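Local coordinates for protein Csm3 (Thermoplasma volcanium, PDB 6AE2) that probably binds RNA and probably acts as an endonuclease within the type III-A CRISPR-Cas (Csm) effector complex, at residues Leu66-Glu71 / His136-Glu141; Cys73-Ile78 / Glu141-Val146; Asn33-Val38 / Gly173-Gly178; Gly41-Gly46 / Arg165-Val170; Leu203-Tyr208 / Ser219-Leu224. All blocks are in the same frame, centred on the assembly; numbering follows the deposited sequence.

Contact 1 (Leu66-Glu71 / His136-Glu141); sequences LINNVE and HIKSAE
Ile-67 and Asn-68 pass Lys-138 and Ser-139 with no hydrogen bond between the two backbones, although the CA atoms of Asn-68 and Lys-138 lie 5.0 Å apart. Residues 66-69 make a type II beta turn, and Ile-67 O accepts from both Val-70 N and Glu-71 N. Val-70 and Glu-71 thus face a single residue, Ile-67, which defines a classic beta bulge at the start of the return strand. The other segment is a loop entering helix 140-143, with Ser-139 at the N-cap. Its OG takes a weak bond from Glu-141 N and a further one from Asp-142 N. The bulged turn joins strands 62-67 and 71-78, the hairpin at one edge of the six-stranded antiparallel sheet, so the contact brings this hairpin tip against the start of the helix. Ile-67 carries it with two branches. CG2, set opposite the backbone N while CG1 lies beside it (chi1 -77°), approaches the backbone at Ser-139 N, 3.6 Å away. CD1 reaches Ile-137 CG2 at 3.7 Å, the two isoleucines meeting at a slant. Asn-68 lies across Lys-138 at about a right angle, its CB 3.5 Å from Lys-138 O, whereas Lys-138 NZ is hydrogen-bonded to Gly-135 O. Farther along, Glu-71 offers its aliphatic CG to Ala-140 CB at 4.0 Å, and its carboxylate turns off from residues 136-141.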
# COMPACT_ATOMS: atom_id res chain seq x y z
N LEU A 66 22.50 1.87 -14.34
CA LEU A 66 23.91 2.19 -14.16
C LEU A 66 24.00 3.02 -12.89
O LEU A 66 23.75 4.23 -12.90
CB LEU A 66 24.46 2.94 -15.38
CG LEU A 66 25.98 2.99 -15.52
CD1 LEU A 66 26.50 1.74 -16.21
CD2 LEU A 66 26.40 4.23 -16.29
N ILE A 67 24.34 2.36 -11.78
CA ILE A 67 24.31 2.98 -10.46
C ILE A 67 25.59 3.76 -10.23
O ILE A 67 26.70 3.25 -10.47
CB ILE A 67 24.11 1.91 -9.37
CG1 ILE A 67 22.65 1.47 -9.34
CG2 ILE A 67 24.55 2.43 -8.00
CD1 ILE A 67 21.66 2.62 -9.49
N ASN A 68 25.44 5.01 -9.78
CA ASN A 68 26.55 5.94 -9.57
C ASN A 68 27.30 6.24 -10.86
O ASN A 68 28.42 6.74 -10.82
CB ASN A 68 27.52 5.44 -8.49
CG ASN A 68 28.43 6.54 -7.95
OD1 ASN A 68 28.14 7.73 -8.10
ND2 ASN A 68 29.55 6.14 -7.35
N ASN A 69 26.68 5.94 -12.01
CA ASN A 69 27.28 6.13 -13.33
C ASN A 69 28.47 5.19 -13.54
O ASN A 69 29.37 5.48 -14.34
CB ASN A 69 27.69 7.60 -13.54
CG ASN A 69 27.85 7.95 -15.01
OD1 ASN A 69 27.09 7.51 -15.86
ND2 ASN A 69 28.86 8.77 -15.31
N VAL A 70 28.48 4.05 -12.84
CA VAL A 70 29.58 3.09 -12.91
C VAL A 70 29.03 1.68 -13.09
O VAL A 70 29.31 1.00 -14.08
CB VAL A 70 30.46 3.12 -11.65
CG1 VAL A 70 31.85 2.55 -11.95
CG2 VAL A 70 30.52 4.50 -11.02
N GLU A 71 28.24 1.25 -12.10
CA GLU A 71 28.00 -0.16 -11.83
C GLU A 71 26.67 -0.61 -12.40
O GLU A 71 25.62 -0.11 -11.97
CB GLU A 71 28.05 -0.40 -10.32
CG GLU A 71 28.32 -1.84 -9.92
CD GLU A 71 29.60 -2.39 -10.52
OE1 GLU A 71 30.60 -1.65 -10.60
OE2 GLU A 71 29.60 -3.58 -10.90
N HIS A 136 19.74 8.58 -3.45
CA HIS A 136 20.56 8.14 -2.34
C HIS A 136 21.03 6.71 -2.59
O HIS A 136 21.20 5.93 -1.66
CB HIS A 136 19.79 8.27 -1.03
CG HIS A 136 19.39 9.68 -0.71
ND1 HIS A 136 20.30 10.72 -0.69
CD2 HIS A 136 18.19 10.23 -0.41
CE1 HIS A 136 19.68 11.84 -0.38
NE2 HIS A 136 18.39 11.57 -0.21
N ILE A 137 21.23 6.38 -3.86
CA ILE A 137 21.65 5.07 -4.31
C ILE A 137 22.99 5.28 -5.01
O ILE A 137 23.04 5.64 -6.19
CB ILE A 137 20.62 4.40 -5.24
CG1 ILE A 137 19.28 4.12 -4.53
CG2 ILE A 137 21.18 3.10 -5.82
CD1 ILE A 137 18.33 5.29 -4.51
N LYS A 138 24.09 5.06 -4.27
CA LYS A 138 25.44 5.30 -4.77
C LYS A 138 26.31 4.07 -4.93
O LYS A 138 27.49 4.21 -5.26
CB LYS A 138 26.21 6.27 -3.85
CG LYS A 138 26.32 7.71 -4.34
CD LYS A 138 25.07 8.19 -5.09
CE LYS A 138 23.94 8.58 -4.14
NZ LYS A 138 22.73 9.03 -4.88
N SER A 139 25.80 2.87 -4.64
CA SER A 139 26.57 1.65 -4.82
C SER A 139 25.59 0.49 -4.98
O SER A 139 24.48 0.54 -4.46
CB SER A 139 27.52 1.38 -3.65
OG SER A 139 26.91 0.59 -2.64
N ALA A 140 26.03 -0.54 -5.71
CA ALA A 140 25.16 -1.67 -6.01
C ALA A 140 24.66 -2.39 -4.76
O ALA A 140 23.65 -3.09 -4.82
CB ALA A 140 25.87 -2.67 -6.93
N GLU A 141 25.36 -2.23 -3.63
CA GLU A 141 24.85 -2.81 -2.39
C GLU A 141 23.79 -1.91 -1.76
O GLU A 141 22.83 -2.40 -1.16
CB GLU A 141 26.00 -3.06 -1.41
CG GLU A 141 25.88 -4.40 -0.69
CD GLU A 141 24.95 -4.34 0.51
OE1 GLU A 141 24.04 -5.19 0.59
OE2 GLU A 141 25.14 -3.45 1.37

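Contact 2 (Cys73-Ile78 / Glu141-Val146); sequences CDLPYI and EDARNV
The amide of Val-146 is bonded to Ala-143 O, N to O 2.9 Å, closing a turn from Ala-143 to Val-146, and both residues touch strand 71-78. No sound hydrogen bond crosses between the segments, so the evidence for the contact is apolar. Ala-143 points its CB at the strand, where it meets Leu-75 CD2 at 3.5 Å and Cys-73 SG at 3.6 Å. The sulfur gets there by standing opposite the backbone N of Cys-73 (chi1 -155°). Leu-75 CD2 also lies 3.6 Å from Arg-144 CD, the two side chains running antiparallel past one another. The Arg-144 chain, folded at its second and third torsions, carries its guanidinium edge toward the backbone at Asp-74 and Leu-75. That group is poorly ordered and modelled too close to the Asp-74 carbonyl, so its exact position is doubtful. Pro-76 CG and Val-146 CG1 finish the line at 4.1 Å, and Val-170 touches both residues. A short helix thus packs on a strand of the main sheet. By strand order the sheet has a ferredoxin-like core, as in RAMP proteins, and the helix belongs to the insertion between core strands 125-132 and 175-185.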
# COMPACT_ATOMS: atom_id res chain seq x y z
N CYS A 73 23.42 -2.62 -12.54
CA CYS A 73 22.65 -3.23 -11.48
C CYS A 73 21.22 -3.45 -11.96
O CYS A 73 20.63 -2.56 -12.58
CB CYS A 73 22.66 -2.36 -10.22
SG CYS A 73 22.39 -3.26 -8.68
N ASP A 74 20.68 -4.63 -11.68
CA ASP A 74 19.28 -4.93 -11.95
C ASP A 74 18.46 -4.43 -10.77
O ASP A 74 18.68 -4.85 -9.63
CB ASP A 74 19.07 -6.42 -12.16
CG ASP A 74 19.56 -6.89 -13.52
OD1 ASP A 74 19.73 -6.04 -14.41
OD2 ASP A 74 19.78 -8.11 -13.69
N LEU A 75 17.52 -3.53 -11.03
CA LEU A 75 16.76 -2.87 -9.98
C LEU A 75 15.30 -2.77 -10.40
O LEU A 75 15.00 -2.81 -11.60
CB LEU A 75 17.33 -1.48 -9.67
CG LEU A 75 18.56 -1.38 -8.77
CD1 LEU A 75 19.25 -0.04 -8.99
CD2 LEU A 75 18.14 -1.56 -7.32
N PRO A 76 14.38 -2.64 -9.44
CA PRO A 76 12.96 -2.57 -9.79
C PRO A 76 12.63 -1.35 -10.65
O PRO A 76 13.31 -0.32 -10.61
CB PRO A 76 12.27 -2.47 -8.43
CG PRO A 76 13.21 -3.10 -7.48
CD PRO A 76 14.58 -2.75 -7.99
N TYR A 77 11.58 -1.50 -11.45
CA TYR A 77 10.91 -0.39 -12.09
C TYR A 77 9.41 -0.69 -12.09
O TYR A 77 8.99 -1.84 -11.92
CB TYR A 77 11.42 -0.13 -13.51
CG TYR A 77 10.91 -1.09 -14.57
CD1 TYR A 77 11.57 -2.28 -14.83
CD2 TYR A 77 9.77 -0.79 -15.31
CE1 TYR A 77 11.11 -3.16 -15.80
CE2 TYR A 77 9.30 -1.67 -16.28
CZ TYR A 77 9.97 -2.84 -16.52
OH TYR A 77 9.52 -3.71 -17.48
N ILE A 78 8.61 0.35 -12.26
CA ILE A 78 7.16 0.21 -12.25
C ILE A 78 6.67 0.32 -13.70
O ILE A 78 6.75 1.40 -14.30
CB ILE A 78 6.49 1.26 -11.36
CG1 ILE A 78 6.94 1.08 -9.91
CG2 ILE A 78 4.98 1.14 -11.44
CD1 ILE A 78 6.16 1.92 -8.91
N GLU A 141 25.36 -2.23 -3.63
CA GLU A 141 24.85 -2.81 -2.39
C GLU A 141 23.79 -1.91 -1.76
O GLU A 141 22.83 -2.40 -1.16
CB GLU A 141 26.00 -3.06 -1.41
CG GLU A 141 25.88 -4.40 -0.69
CD GLU A 141 24.95 -4.34 0.51
OE1 GLU A 141 24.04 -5.19 0.59
OE2 GLU A 141 25.14 -3.45 1.37
N ASP A 142 23.95 -0.58 -1.88
CA ASP A 142 22.86 0.33 -1.55
C ASP A 142 21.64 0.05 -2.41
O ASP A 142 20.51 0.32 -1.99
CB ASP A 142 23.30 1.78 -1.74
CG ASP A 142 24.27 2.25 -0.68
OD1 ASP A 142 24.20 1.76 0.47
OD2 ASP A 142 25.10 3.14 -0.99
N ALA A 143 21.85 -0.47 -3.62
CA ALA A 143 20.80 -0.68 -4.60
C ALA A 143 19.69 -1.56 -4.05
O ALA A 143 18.61 -1.06 -3.71
CB ALA A 143 21.37 -1.28 -5.88
N ARG A 144 19.93 -2.87 -3.94
CA ARG A 144 18.91 -3.84 -3.56
C ARG A 144 18.73 -3.98 -2.05
O ARG A 144 18.13 -4.96 -1.60
CB ARG A 144 19.20 -5.20 -4.20
CG ARG A 144 19.65 -5.05 -5.64
CD ARG A 144 18.47 -5.09 -6.60
NE ARG A 144 17.68 -6.32 -6.55
CZ ARG A 144 17.02 -6.80 -7.59
NH1 ARG A 144 17.05 -6.15 -8.75
NH2 ARG A 144 16.32 -7.92 -7.50
N ASN A 145 19.23 -3.02 -1.26
CA ASN A 145 18.54 -2.71 -0.02
C ASN A 145 17.10 -2.33 -0.30
O ASN A 145 16.22 -2.53 0.54
CB ASN A 145 19.25 -1.57 0.71
CG ASN A 145 20.41 -2.04 1.56
OD1 ASN A 145 20.98 -3.11 1.33
ND2 ASN A 145 20.76 -1.25 2.57
N VAL A 146 16.85 -1.76 -1.49
CA VAL A 146 15.51 -1.40 -1.93
C VAL A 146 14.56 -2.59 -1.87
O VAL A 146 13.34 -2.41 -1.73
CB VAL A 146 15.61 -0.79 -3.35
CG1 VAL A 146 14.35 -1.00 -4.17
CG2 VAL A 146 15.97 0.69 -3.27

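Contact 3 (Asn33-Val38 / Gly173-Gly178); sequences NMEIEV and GTKFKG
Side chains of Glu-35, Glu-37, Lys-175 and Lys-177 rise from one face of this antiparallel pair, and those of Met-34, Ile-36 and Phe-176 from the other. The two strands run at 160° to each other, and six backbone hydrogen bonds fix the register. Ile-36 and Phe-176 form a hydrogen-bonded pair, with Phe-176 N to Ile-36 O at 2.8 Å. On the charged face Lys-175 lies alongside Glu-37, both pointing the same way, while Glu-35 slants across it from the diagonal position. Lys-175 CE is 3.6 Å from Glu-35 OE2 and likewise 3.6 Å from Glu-37 OE1. The salt bridge itself, Lys-175 NZ to Glu-35 OE2, is long at 3.9 Å. On the apolar face the ring of Phe-176 turns its edge to the neighbouring strand. Val-38 CG2 lies in the ring plane, 3.9 Å from Phe-176 CE2, and Ile-36 O lies at the same edge. Ile-78 packs on both Ile-36 and Phe-176, while Met-34 touches Ile-222. These are two central strands of the ferredoxin-like sheet. The backbone bonds and the apolar face therefore probably hold the pair, while the loosely paired charges probably add a weaker attraction.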
# COMPACT_ATOMS: atom_id res chain seq x y z
N ASN A 33 5.42 15.27 -14.60
CA ASN A 33 6.57 14.55 -14.04
C ASN A 33 6.10 13.87 -12.76
O ASN A 33 6.18 14.42 -11.67
CB ASN A 33 7.74 15.50 -13.80
CG ASN A 33 8.46 15.87 -15.08
OD1 ASN A 33 8.85 15.00 -15.86
ND2 ASN A 33 8.64 17.17 -15.30
N MET A 34 5.60 12.65 -12.91
CA MET A 34 4.95 11.93 -11.82
C MET A 34 5.98 11.26 -10.92
O MET A 34 7.01 10.75 -11.38
CB MET A 34 3.98 10.89 -12.39
CG MET A 34 3.59 9.78 -11.44
SD MET A 34 2.58 8.53 -12.25
CE MET A 34 3.66 8.03 -13.59
N GLU A 35 5.70 11.26 -9.62
CA GLU A 35 6.49 10.55 -8.63
C GLU A 35 5.61 9.54 -7.91
O GLU A 35 4.47 9.84 -7.56
CB GLU A 35 7.13 11.51 -7.61
CG GLU A 35 7.78 10.81 -6.42
CD GLU A 35 8.49 11.76 -5.49
OE1 GLU A 35 9.36 12.52 -5.97
OE2 GLU A 35 8.19 11.75 -4.28
N ILE A 36 6.15 8.34 -7.70
CA ILE A 36 5.44 7.24 -7.05
C ILE A 36 6.25 6.82 -5.84
O ILE A 36 7.37 6.30 -5.98
CB ILE A 36 5.24 6.06 -8.01
CG1 ILE A 36 4.36 6.47 -9.19
CG2 ILE A 36 4.64 4.87 -7.27
CD1 ILE A 36 4.15 5.35 -10.18
N GLU A 37 5.70 7.03 -4.65
CA GLU A 37 6.36 6.62 -3.41
C GLU A 37 5.70 5.36 -2.87
O GLU A 37 4.47 5.29 -2.76
CB GLU A 37 6.31 7.73 -2.36
CG GLU A 37 7.16 7.43 -1.14
CD GLU A 37 7.09 8.50 -0.07
OE1 GLU A 37 7.99 8.55 0.79
OE2 GLU A 37 6.13 9.30 -0.10
N VAL A 38 6.53 4.38 -2.52
CA VAL A 38 6.05 3.13 -1.94
C VAL A 38 5.77 3.35 -0.46
O VAL A 38 6.65 3.78 0.29
CB VAL A 38 7.08 2.01 -2.15
CG1 VAL A 38 6.68 0.76 -1.39
CG2 VAL A 38 7.24 1.71 -3.64
N GLY A 173 9.28 3.66 1.05
CA GLY A 173 10.11 4.84 0.97
C GLY A 173 10.88 5.01 -0.32
O GLY A 173 11.34 6.12 -0.61
N THR A 174 11.05 3.95 -1.11
CA THR A 174 11.69 4.11 -2.40
C THR A 174 10.76 4.86 -3.34
O THR A 174 9.54 4.72 -3.28
CB THR A 174 12.08 2.77 -3.01
OG1 THR A 174 10.97 2.25 -3.76
CG2 THR A 174 12.48 1.77 -1.94
N LYS A 175 11.35 5.66 -4.22
CA LYS A 175 10.60 6.56 -5.07
C LYS A 175 10.90 6.28 -6.53
O LYS A 175 12.04 5.99 -6.90
CB LYS A 175 10.90 8.02 -4.73
CG LYS A 175 10.14 8.51 -3.51
CD LYS A 175 10.91 9.58 -2.75
CE LYS A 175 10.06 10.16 -1.63
NZ LYS A 175 10.54 11.51 -1.22
N PHE A 176 9.86 6.38 -7.36
CA PHE A 176 9.95 6.16 -8.79
C PHE A 176 9.56 7.43 -9.53
O PHE A 176 8.62 8.12 -9.12
CB PHE A 176 9.06 5.00 -9.24
CG PHE A 176 9.47 3.67 -8.68
CD1 PHE A 176 10.31 2.82 -9.39
CD2 PHE A 176 9.01 3.26 -7.43
CE1 PHE A 176 10.68 1.59 -8.87
CE2 PHE A 176 9.38 2.04 -6.91
CZ PHE A 176 10.22 1.20 -7.63
N LYS A 177 10.27 7.73 -10.61
CA LYS A 177 10.00 8.90 -11.43
C LYS A 177 9.57 8.45 -12.82
O LYS A 177 10.22 7.60 -13.44
CB LYS A 177 11.24 9.79 -11.53
CG LYS A 177 11.55 10.57 -10.27
CD LYS A 177 12.84 11.36 -10.42
CE LYS A 177 13.11 12.22 -9.20
NZ LYS A 177 14.42 12.92 -9.29
N GLY A 178 8.46 9.02 -13.29
CA GLY A 178 7.95 8.69 -14.61
C GLY A 178 7.12 9.82 -15.16
O GLY A 178 6.60 10.66 -14.42

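Contact 4 (Gly41-Gly46 / Arg165-Val170); sequences GLHIGG and RFIERV
Ile-167 lays its CG2 over one face of the His-43 imidazole, 3.6 Å from the ring centroid and 23° off the normal, a CH-pi contact. With CG1 of Ile-167 beside the backbone N (chi1 -52°), CG2 takes the far position and reaches the ring, and the two side chains cross at about a right angle. Next along the strand, Glu-168 contributes its backbone: His-43 ND1 donates to Glu-168 O at 2.7 Å, in the carbonyl plane but tilted out of the ring plane. Face and edge of the imidazole are thus held by consecutive residues, which would fix its rotation. The Glu-168 carboxylate turns elsewhere, OE1 accepting from Val-60 N. Arg-169 bends at chi3 and sets one guanidinium face over Gly-41, whose CA lies 3.5 Å from Arg-169 NE. Its charged end is engaged beyond this contact: NH1 forms a salt bridge with Glu-148, NH2 one with Asp-129 of the second subunit. Val-170 closes the series with a reciprocal pair of bonds, Val-170 N to Leu-42 O at 2.9 Å and Leu-42 N to Val-170 O at 3.2 Å. Leu-42 CB and Val-170 CB stand side by side, 4.4 Å apart. This is a single antiparallel beta bridge, joining the loop after core strand 26-38 to the two-stranded sheet 147-151/166-170 inserted in the ferredoxin-like RAMP fold, beside the interface between subunits.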
# COMPACT_ATOMS: atom_id res chain seq x y z
N GLY A 41 5.29 -2.42 1.17
CA GLY A 41 6.04 -3.26 0.26
C GLY A 41 5.30 -3.58 -1.02
O GLY A 41 4.17 -4.08 -0.98
N LEU A 42 5.93 -3.29 -2.15
CA LEU A 42 5.26 -3.33 -3.45
C LEU A 42 5.80 -4.50 -4.26
O LEU A 42 7.01 -4.66 -4.41
CB LEU A 42 5.47 -2.02 -4.20
CG LEU A 42 5.23 -2.02 -5.70
CD1 LEU A 42 3.74 -2.07 -6.01
CD2 LEU A 42 5.86 -0.78 -6.33
N HIS A 43 4.89 -5.32 -4.78
CA HIS A 43 5.25 -6.51 -5.54
C HIS A 43 4.57 -6.47 -6.91
O HIS A 43 3.37 -6.73 -7.02
CB HIS A 43 4.88 -7.78 -4.78
CG HIS A 43 5.21 -9.03 -5.54
ND1 HIS A 43 6.48 -9.56 -5.58
CD2 HIS A 43 4.43 -9.83 -6.31
CE1 HIS A 43 6.47 -10.65 -6.34
NE2 HIS A 43 5.24 -10.83 -6.79
N ILE A 44 5.35 -6.15 -7.94
CA ILE A 44 4.94 -6.31 -9.33
C ILE A 44 5.78 -7.45 -9.89
O ILE A 44 7.00 -7.30 -10.07
CB ILE A 44 5.11 -5.02 -10.13
CG1 ILE A 44 4.19 -3.93 -9.58
CG2 ILE A 44 4.81 -5.27 -11.60
CD1 ILE A 44 4.67 -2.53 -9.85
N GLY A 45 5.14 -8.59 -10.15
CA GLY A 45 5.89 -9.78 -10.51
C GLY A 45 6.49 -9.69 -11.90
O GLY A 45 6.00 -8.98 -12.78
N GLY A 46 7.58 -10.43 -12.09
CA GLY A 46 8.28 -10.46 -13.36
C GLY A 46 7.55 -11.25 -14.43
O GLY A 46 8.15 -11.70 -15.40
N ARG A 165 6.50 -19.53 1.16
CA ARG A 165 7.29 -19.01 0.06
C ARG A 165 7.85 -17.63 0.41
O ARG A 165 7.44 -16.99 1.38
CB ARG A 165 6.46 -18.95 -1.22
CG ARG A 165 5.15 -18.19 -1.07
CD ARG A 165 4.11 -18.70 -2.06
NE ARG A 165 4.62 -18.71 -3.42
CZ ARG A 165 4.50 -17.69 -4.27
NH1 ARG A 165 3.90 -16.58 -3.89
NH2 ARG A 165 5.00 -17.79 -5.50
N PHE A 166 8.81 -17.18 -0.39
CA PHE A 166 9.53 -15.93 -0.14
C PHE A 166 9.28 -14.97 -1.29
O PHE A 166 9.70 -15.22 -2.42
CB PHE A 166 11.02 -16.20 0.04
CG PHE A 166 11.33 -17.12 1.19
CD1 PHE A 166 11.29 -18.49 1.03
CD2 PHE A 166 11.65 -16.60 2.43
CE1 PHE A 166 11.57 -19.33 2.09
CE2 PHE A 166 11.93 -17.43 3.49
CZ PHE A 166 11.89 -18.80 3.32
N ILE A 167 8.60 -13.86 -1.00
CA ILE A 167 8.17 -12.91 -2.01
C ILE A 167 9.02 -11.65 -1.90
O ILE A 167 9.26 -11.15 -0.80
CB ILE A 167 6.67 -12.58 -1.87
CG1 ILE A 167 5.86 -13.88 -1.83
CG2 ILE A 167 6.21 -11.67 -2.99
CD1 ILE A 167 4.37 -13.67 -1.98
N GLU A 168 9.47 -11.14 -3.04
CA GLU A 168 10.22 -9.90 -3.08
C GLU A 168 9.27 -8.71 -3.08
O GLU A 168 8.18 -8.76 -3.66
CB GLU A 168 11.11 -9.84 -4.33
CG GLU A 168 12.37 -10.67 -4.24
CD GLU A 168 13.29 -10.45 -5.43
OE1 GLU A 168 12.94 -9.62 -6.30
OE2 GLU A 168 14.35 -11.10 -5.49
N ARG A 169 9.69 -7.64 -2.41
CA ARG A 169 8.94 -6.39 -2.38
C ARG A 169 9.91 -5.22 -2.42
O ARG A 169 11.05 -5.32 -1.97
CB ARG A 169 8.05 -6.25 -1.14
CG ARG A 169 7.32 -7.51 -0.71
CD ARG A 169 6.94 -7.44 0.76
NE ARG A 169 5.71 -6.69 0.97
CZ ARG A 169 5.32 -6.20 2.14
NH1 ARG A 169 6.08 -6.38 3.22
NH2 ARG A 169 4.18 -5.54 2.24
N VAL A 170 9.44 -4.11 -2.98
CA VAL A 170 10.18 -2.85 -2.96
C VAL A 170 9.85 -2.15 -1.65
O VAL A 170 8.68 -1.83 -1.39
CB VAL A 170 9.83 -1.98 -4.17
CG1 VAL A 170 10.73 -0.76 -4.22
CG2 VAL A 170 9.94 -2.78 -5.46

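Contact 5 (Leu203-Tyr208 / Ser219-Leu224); sequences LLEDSY and SVKITL
Glu-205, in the last turn of helix 190-205, reaches across to strand 220-230: second helix and last strand of the ferredoxin-like core. Its CB lies 3.9 Å from Val-220 O and its CG 3.8 Å from the same oxygen, so the aliphatic part runs past one carbonyl. With CG opposite the carbonyl carbon of Glu-205 (chi1 -51°) and an extended chain beyond, the carboxylate is delivered alongside the strand. CD comes near Ile-222 N, and OE1 accepts from that amide at 2.8 Å, with an N-H...O angle of 165° and the donor nearly in line with the carboxylate C-O bond. Glu-205 OE1 also lies 3.4 Å from Lys-221 CA. One residue earlier, Leu-204 CD2 meets Ile-222 CD1 at 3.6 Å, the side chains crossing at about a right angle. Helix 80-93 backs Leu-204 through Lys-86 and Leu-90, while Ile-201 touches Ile-222 from within helix 190-205. Farther along the chain, Ser-207 O accepts from Arg-128 of the second subunit and so belongs to the dimer interface. A water molecule links the two backbones, hydrogen-bonded to Leu-204 O and accepting from Val-220 N at 2.9 Å.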
# COMPACT_ATOMS: atom_id res chain seq x y z
N LEU A 203 -8.44 7.00 -6.32
CA LEU A 203 -8.92 5.64 -6.10
C LEU A 203 -7.76 4.69 -5.81
O LEU A 203 -7.87 3.81 -4.94
CB LEU A 203 -9.69 5.16 -7.33
CG LEU A 203 -11.09 5.74 -7.56
CD1 LEU A 203 -11.75 5.07 -8.75
CD2 LEU A 203 -11.95 5.58 -6.32
N LEU A 204 -6.65 4.85 -6.52
CA LEU A 204 -5.52 3.93 -6.38
C LEU A 204 -4.89 4.01 -5.00
O LEU A 204 -4.40 3.00 -4.48
CB LEU A 204 -4.49 4.21 -7.47
CG LEU A 204 -3.13 3.51 -7.37
CD1 LEU A 204 -3.30 2.00 -7.39
CD2 LEU A 204 -2.21 3.96 -8.49
N GLU A 205 -4.89 5.20 -4.39
CA GLU A 205 -4.23 5.36 -3.10
C GLU A 205 -5.02 4.71 -1.96
O GLU A 205 -4.42 4.36 -0.94
CB GLU A 205 -3.99 6.84 -2.81
CG GLU A 205 -3.29 7.55 -3.97
CD GLU A 205 -2.65 8.85 -3.55
OE1 GLU A 205 -1.46 9.05 -3.87
OE2 GLU A 205 -3.33 9.68 -2.91
N ASP A 206 -6.33 4.53 -2.12
CA ASP A 206 -7.10 3.69 -1.23
C ASP A 206 -7.15 2.24 -1.70
O ASP A 206 -7.93 1.45 -1.16
CB ASP A 206 -8.52 4.24 -1.07
CG ASP A 206 -8.60 5.36 -0.05
OD1 ASP A 206 -7.59 5.60 0.65
OD2 ASP A 206 -9.67 5.98 0.05
N SER A 207 -6.34 1.90 -2.69
CA SER A 207 -6.17 0.52 -3.14
C SER A 207 -4.68 0.19 -3.17
O SER A 207 -3.94 0.59 -2.25
CB SER A 207 -6.80 0.32 -4.53
OG SER A 207 -7.00 -1.06 -4.79
N TYR A 208 -4.22 -0.51 -4.20
CA TYR A 208 -2.85 -0.98 -4.22
C TYR A 208 -2.39 -1.25 -5.65
O TYR A 208 -3.20 -1.51 -6.54
CB TYR A 208 -2.70 -2.25 -3.37
CG TYR A 208 -3.50 -3.42 -3.91
CD1 TYR A 208 -4.84 -3.59 -3.56
CD2 TYR A 208 -2.92 -4.35 -4.76
CE1 TYR A 208 -5.57 -4.66 -4.05
CE2 TYR A 208 -3.65 -5.42 -5.26
CZ TYR A 208 -4.97 -5.57 -4.90
OH TYR A 208 -5.69 -6.63 -5.39
N SER A 219 0.72 -0.44 -1.23
CA SER A 219 0.14 0.88 -1.02
C SER A 219 1.12 1.93 -1.54
O SER A 219 2.32 1.86 -1.28
CB SER A 219 -0.17 1.13 0.45
OG SER A 219 -0.34 2.52 0.69
N VAL A 220 0.60 2.91 -2.26
CA VAL A 220 1.41 3.82 -3.06
C VAL A 220 0.88 5.23 -2.92
O VAL A 220 -0.34 5.44 -2.86
CB VAL A 220 1.43 3.35 -4.53
CG1 VAL A 220 1.66 4.51 -5.47
CG2 VAL A 220 2.49 2.27 -4.73
N LYS A 221 1.78 6.20 -2.84
CA LYS A 221 1.43 7.62 -2.91
C LYS A 221 1.92 8.17 -4.24
O LYS A 221 3.12 8.12 -4.53
CB LYS A 221 2.02 8.40 -1.74
CG LYS A 221 1.85 9.90 -1.88
CD LYS A 221 2.89 10.66 -1.07
CE LYS A 221 2.59 10.59 0.42
NZ LYS A 221 3.43 11.52 1.21
N ILE A 222 1.00 8.69 -5.05
CA ILE A 222 1.31 9.21 -6.37
C ILE A 222 1.25 10.73 -6.32
O ILE A 222 0.28 11.31 -5.81
CB ILE A 222 0.34 8.66 -7.44
CG1 ILE A 222 0.57 7.16 -7.63
CG2 ILE A 222 0.51 9.42 -8.75
CD1 ILE A 222 0.19 6.64 -9.00
N THR A 223 2.30 11.38 -6.82
CA THR A 223 2.41 12.83 -6.83
C THR A 223 2.64 13.29 -8.26
O THR A 223 3.72 13.06 -8.83
CB THR A 223 3.55 13.31 -5.92
OG1 THR A 223 3.40 12.72 -4.63
CG2 THR A 223 3.52 14.83 -5.78
N LEU A 224 1.63 13.93 -8.85
CA LEU A 224 1.82 14.67 -10.08
C LEU A 224 2.37 16.05 -9.77
O LEU A 224 1.96 16.69 -8.80
CB LEU A 224 0.51 14.80 -10.86
CG LEU A 224 -0.20 13.52 -11.31
CD1 LEU A 224 -1.44 13.86 -12.13
CD2 LEU A 224 0.75 12.63 -12.09
O HOH W 1 -2.21 2.62 -2.93

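In the fold
The centre of contact 3 lies nearest the chain centre, about 8 Å from it, and this contact depends most on backbone pairing; the centre of contact 5 follows at about 9 Å, and it shares the sheet, with Thr-223 and Lys-221 paired to Glu-35 and Glu-37. Contact 1, its centre about 23 Å from that of the chain, is a surface contact of van der Waals touches without a hydrogen bond across it, whereas contact 2, on the same short helix, is partly buried; Ile-67 meets Leu-75 between them. Contact 4 is buried, in the inserted part. Contacts 4 and 5 both add a side-chain to backbone bond, His-43 as donor and Glu-205 as acceptor, and only they also reach the second subunit.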